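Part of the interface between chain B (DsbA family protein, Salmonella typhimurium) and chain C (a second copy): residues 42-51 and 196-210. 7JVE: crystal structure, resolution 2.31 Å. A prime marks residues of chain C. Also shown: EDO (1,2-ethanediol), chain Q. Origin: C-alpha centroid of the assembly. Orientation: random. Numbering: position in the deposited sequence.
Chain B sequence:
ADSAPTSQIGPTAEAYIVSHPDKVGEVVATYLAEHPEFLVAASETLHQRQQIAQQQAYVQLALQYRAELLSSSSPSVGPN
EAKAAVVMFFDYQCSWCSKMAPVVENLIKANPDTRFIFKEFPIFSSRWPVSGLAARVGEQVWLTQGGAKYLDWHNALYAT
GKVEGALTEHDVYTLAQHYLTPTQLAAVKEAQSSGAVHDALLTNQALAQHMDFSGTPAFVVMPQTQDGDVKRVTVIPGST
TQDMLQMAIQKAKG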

# COMPACT_ATOMS: atom_id res chain seq x y z
N ALA B 42 -16.80 -13.07 7.62
CA ALA B 42 -15.70 -13.97 7.34
C ALA B 42 -14.38 -13.21 7.30
O ALA B 42 -13.36 -13.68 7.82
CB ALA B 42 -15.94 -14.70 6.02
N SER B 43 -14.38 -12.02 6.70
CA SER B 43 -13.15 -11.25 6.60
C SER B 43 -12.71 -10.73 7.97
O SER B 43 -11.51 -10.71 8.28
CB SER B 43 -13.35 -10.11 5.61
OG SER B 43 -12.14 -9.46 5.31
N GLU B 44 -13.65 -10.33 8.83
CA GLU B 44 -13.24 -9.91 10.17
C GLU B 44 -12.66 -11.06 10.99
O GLU B 44 -11.74 -10.87 11.79
CB GLU B 44 -14.42 -9.28 10.92
CG GLU B 44 -14.90 -7.98 10.28
CD GLU B 44 -16.17 -7.45 10.93
OE1 GLU B 44 -16.96 -8.28 11.44
OE2 GLU B 44 -16.39 -6.22 10.92
N THR B 45 -13.17 -12.27 10.80
CA THR B 45 -12.61 -13.42 11.48
C THR B 45 -11.17 -13.69 11.05
O THR B 45 -10.31 -13.98 11.89
CB THR B 45 -13.51 -14.64 11.24
OG1 THR B 45 -14.81 -14.38 11.78
CG2 THR B 45 -12.94 -15.89 11.89
N LEU B 46 -10.88 -13.59 9.74
CA LEU B 46 -9.50 -13.72 9.26
C LEU B 46 -8.61 -12.64 9.85
O LEU B 46 -7.43 -12.89 10.13
CB LEU B 46 -9.44 -13.63 7.74
CG LEU B 46 -10.01 -14.81 6.97
CD1 LEU B 46 -10.02 -14.43 5.49
CD2 LEU B 46 -9.23 -16.09 7.25
N HIS B 47 -9.14 -11.43 9.98
CA HIS B 47 -8.40 -10.34 10.61
C HIS B 47 -8.10 -10.67 12.07
O HIS B 47 -6.96 -10.53 12.54
CB HIS B 47 -9.20 -9.05 10.46
CG HIS B 47 -8.67 -7.91 11.26
ND1 HIS B 47 -7.79 -6.98 10.75
CD2 HIS B 47 -8.91 -7.53 12.54
CE1 HIS B 47 -7.51 -6.08 11.68
NE2 HIS B 47 -8.18 -6.39 12.77
N GLN B 48 -9.11 -11.14 12.81
CA GLN B 48 -8.90 -11.54 14.19
C GLN B 48 -7.87 -12.65 14.35
O GLN B 48 -7.02 -12.60 15.25
CB GLN B 48 -10.24 -11.93 14.82
CG GLN B 48 -11.01 -10.76 15.43
CD GLN B 48 -12.40 -11.15 15.91
OE1 GLN B 48 -13.40 -10.76 15.31
NE2 GLN B 48 -12.47 -11.97 16.96
N ARG B 49 -7.93 -13.67 13.48
CA ARG B 49 -6.89 -14.69 13.49
C ARG B 49 -5.51 -14.06 13.31
O ARG B 49 -4.55 -14.42 14.01
CB ARG B 49 -7.15 -15.75 12.41
CG ARG B 49 -8.40 -16.61 12.67
CD ARG B 49 -8.67 -17.63 11.56
NE ARG B 49 -9.79 -18.51 11.87
CZ ARG B 49 -10.20 -19.52 11.09
NH1 ARG B 49 -9.56 -19.78 9.95
NH2 ARG B 49 -11.23 -20.28 11.47
N GLN B 50 -5.40 -13.10 12.39
CA GLN B 50 -4.14 -12.40 12.17
C GLN B 50 -3.67 -11.68 13.42
O GLN B 50 -2.50 -11.78 13.81
CB GLN B 50 -4.30 -11.41 11.01
CG GLN B 50 -4.34 -12.09 9.65
CD GLN B 50 -3.01 -12.70 9.31
OE1 GLN B 50 -2.26 -12.17 8.49
NE2 GLN B 50 -2.70 -13.83 9.95
N GLN B 51 -4.56 -10.93 14.08
CA GLN B 51 -4.16 -10.27 15.32
C GLN B 51 -3.64 -11.28 16.33
O GLN B 51 -2.58 -11.08 16.93
CB GLN B 51 -5.32 -9.48 15.92
CG GLN B 51 -5.86 -8.45 14.96
CD GLN B 51 -6.85 -7.51 15.60
OE1 GLN B 51 -7.93 -7.93 16.04
NE2 GLN B 51 -6.52 -6.20 15.62
N ALA C 196 5.76 -12.43 9.05
CA ALA C 196 5.34 -11.44 10.03
C ALA C 196 4.14 -10.62 9.51
O ALA C 196 4.09 -10.20 8.35
CB ALA C 196 6.51 -10.52 10.37
N VAL C 197 3.18 -10.40 10.41
CA VAL C 197 1.97 -9.65 10.10
C VAL C 197 2.28 -8.16 10.26
O VAL C 197 2.64 -7.71 11.35
CB VAL C 197 0.82 -10.07 11.04
CG1 VAL C 197 -0.44 -9.26 10.77
CG2 VAL C 197 0.57 -11.60 10.97
N HIS C 198 2.09 -7.39 9.19
CA HIS C 198 2.46 -5.98 9.20
C HIS C 198 1.49 -5.18 10.07
O HIS C 198 0.30 -5.11 9.77
CB HIS C 198 2.48 -5.43 7.78
CG HIS C 198 3.05 -4.05 7.68
ND1 HIS C 198 2.42 -3.04 6.98
CD2 HIS C 198 4.18 -3.51 8.20
CE1 HIS C 198 3.15 -1.93 7.07
NE2 HIS C 198 4.22 -2.19 7.79
N ASP C 199 2.00 -4.58 11.15
CA ASP C 199 1.11 -3.90 12.09
C ASP C 199 0.35 -2.74 11.45
O ASP C 199 -0.84 -2.55 11.71
CB ASP C 199 1.89 -3.40 13.31
CG ASP C 199 0.96 -2.98 14.45
OD1 ASP C 199 0.29 -3.87 15.03
OD2 ASP C 199 0.87 -1.76 14.75
N ALA C 200 1.02 -1.94 10.61
CA ALA C 200 0.34 -0.80 10.00
C ALA C 200 -0.84 -1.25 9.16
O ALA C 200 -1.92 -0.65 9.21
CB ALA C 200 1.32 0.02 9.15
N LEU C 201 -0.67 -2.33 8.39
CA LEU C 201 -1.80 -2.81 7.60
C LEU C 201 -2.91 -3.33 8.50
O LEU C 201 -4.09 -3.04 8.28
CB LEU C 201 -1.34 -3.89 6.62
CG LEU C 201 -2.43 -4.34 5.65
CD1 LEU C 201 -2.78 -3.24 4.61
CD2 LEU C 201 -2.04 -5.64 4.97
N LEU C 202 -2.56 -4.11 9.53
CA LEU C 202 -3.57 -4.63 10.45
C LEU C 202 -4.29 -3.50 11.18
O LEU C 202 -5.49 -3.59 11.46
CB LEU C 202 -2.90 -5.60 11.43
CG LEU C 202 -3.72 -6.56 12.29
CD1 LEU C 202 -4.58 -7.49 11.44
CD2 LEU C 202 -2.76 -7.39 13.14
N THR C 203 -3.56 -2.43 11.51
CA THR C 203 -4.20 -1.28 12.15
C THR C 203 -5.13 -0.57 11.17
O THR C 203 -6.25 -0.20 11.54
CB THR C 203 -3.13 -0.32 12.67
OG1 THR C 203 -2.36 -0.98 13.68
CG2 THR C 203 -3.76 0.93 13.28
N ASN C 204 -4.69 -0.37 9.93
CA ASN C 204 -5.55 0.24 8.92
C ASN C 204 -6.82 -0.57 8.71
O ASN C 204 -7.93 -0.01 8.64
CB ASN C 204 -4.77 0.39 7.62
CG ASN C 204 -3.75 1.50 7.67
OD1 ASN C 204 -3.58 2.16 8.70
ND2 ASN C 204 -3.07 1.72 6.57
N GLN C 205 -6.68 -1.90 8.58
CA GLN C 205 -7.85 -2.76 8.37
C GLN C 205 -8.81 -2.69 9.56
O GLN C 205 -10.03 -2.74 9.38
CB GLN C 205 -7.42 -4.21 8.13
CG GLN C 205 -8.53 -5.08 7.56
CD GLN C 205 -8.09 -6.51 7.28
OE1 GLN C 205 -7.37 -7.11 8.07
NE2 GLN C 205 -8.53 -7.05 6.15
N ALA C 206 -8.28 -2.62 10.77
CA ALA C 206 -9.16 -2.55 11.93
C ALA C 206 -9.95 -1.25 11.92
O ALA C 206 -11.12 -1.23 12.32
CB ALA C 206 -8.36 -2.68 13.22
N LEU C 207 -9.32 -0.16 11.48
CA LEU C 207 -10.02 1.12 11.40
C LEU C 207 -11.10 1.09 10.32
O LEU C 207 -12.26 1.45 10.57
CB LEU C 207 -9.01 2.25 11.14
CG LEU C 207 -9.55 3.67 11.00
CD1 LEU C 207 -10.25 4.09 12.29
CD2 LEU C 207 -8.41 4.64 10.64
N ALA C 208 -10.73 0.62 9.12
CA ALA C 208 -11.69 0.47 8.03
C ALA C 208 -12.91 -0.32 8.48
O ALA C 208 -14.05 0.08 8.22
CB ALA C 208 -11.02 -0.20 6.83
N GLN C 209 -12.68 -1.46 9.14
CA GLN C 209 -13.79 -2.28 9.63
C GLN C 209 -14.63 -1.53 10.66
O GLN C 209 -15.86 -1.64 10.66
CB GLN C 209 -13.26 -3.58 10.26
CG GLN C 209 -12.66 -4.54 9.26
CD GLN C 209 -11.88 -5.68 9.90
OE1 GLN C 209 -11.69 -5.74 11.14
NE2 GLN C 209 -11.43 -6.61 9.06
N HIS C 210 -13.98 -0.79 11.56
CA HIS C 210 -14.73 -0.00 12.53
C HIS C 210 -15.54 1.11 11.87
O HIS C 210 -16.54 1.56 12.43
CB HIS C 210 -13.78 0.59 13.57
CG HIS C 210 -13.35 -0.37 14.62
ND1 HIS C 210 -12.07 -0.41 15.11
CD2 HIS C 210 -14.04 -1.34 15.27
CE1 HIS C 210 -11.98 -1.36 16.03
NE2 HIS C 210 -13.16 -1.94 16.15
C1 EDO Q . -2.92 -9.60 7.14
O1 EDO Q . -2.65 -9.47 5.74
C2 EDO Q . -3.70 -8.37 7.59
O2 EDO Q . -4.47 -7.96 6.46
O HOH W 1 -12.23 -7.11 6.69
O HOH W 2 -16.36 -4.04 9.13

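Both stretches are essentially helical, and their N-to-C directions differ by 144°, so chain B runs roughly antiparallel to helix 199-210 of chain C. The axes approach no closer than 11.0 Å, a spacing that leaves room for long side chains between the backbones; the two stretches together bury 476 Å².

Ala42, at the start, lies beyond reach. Ser43 is buried and its CA-to-CB bond points sideways; Ser43 OG stays 4.4 Å from Gln205′ NE2, too far for a direct bond. Ser43 OG is instead linked to a different residue, Gln209′, through water 1, which lies 2.7 Å from Ser43 OG and 2.6 Å from Gln209′ NE2, from which it accepts. The hydroxyl suits this buried place by giving the water a polar partner.

One residue on, Glu44 packs its aliphatic part on the same glutamine, Glu44 CG lying 3.8 Å from Gln209′ CD. Its carboxylate reaches past this contact to water 2, which donates both to Glu44 OE2 (2.8 Å) and to the backbone O of Gln209′ (2.9 Å). The acid thus serves as an acceptor at a partly exposed margin. The CA-to-CB bond of Thr45 points away and that of Leu46 sideways, and neither residue touches chain C.

His47 is the centre of the contact. Its CA-to-CB bond points toward chain C, it has 101 Å² covered, and it sits as a knob among Leu202′, Gln205′, Ala206′ and Gln209′. With chi1 at 170° (t), its ring enters this hole and His47 ND1 donates to Gln205′ OE1 at 2.7 Å, with an N-H...acceptor angle of 159°: the one direct hydrogen bond between the stretches. The acceptor lies near the ring plane, as does Leu202′ O, 3.2 Å from His47 CE1. Over one face lies Gln209′ OE1. Ala206′ CB is 3.7 Å from His47 NE2, and this methyl offers a nonpolar surface beside the ring. Leu202′ CD1 completes the packing, 3.3 Å from His47 CE1.

The CA-to-CB bond of Gln48 points away and Arg49 is out of reach; both are exposed. That of Gln50 points toward chain C and, with chi1 and chi2 both m, the side chain folds so that Gln50 OE1 comes within 3.8 Å of Val197′ CG2, in the loop preceding the helix. Gln50 CB lies 4.0 Å from Leu202′ CD1. A bound 1,2-ethanediol, probably from the crystallisation liquor, adjoins this site: EDO C1 is 3.0 Å from Gln50 OE1, and EDO O2 makes a weak hydrogen bond to Gln205′ OE1 (3.4 Å).

Gln51 starts sideways but its end comes nearer, and its methylene Gln51 CG meets Leu202′ CD2 at 3.7 Å, closing the contact with nonpolar packing.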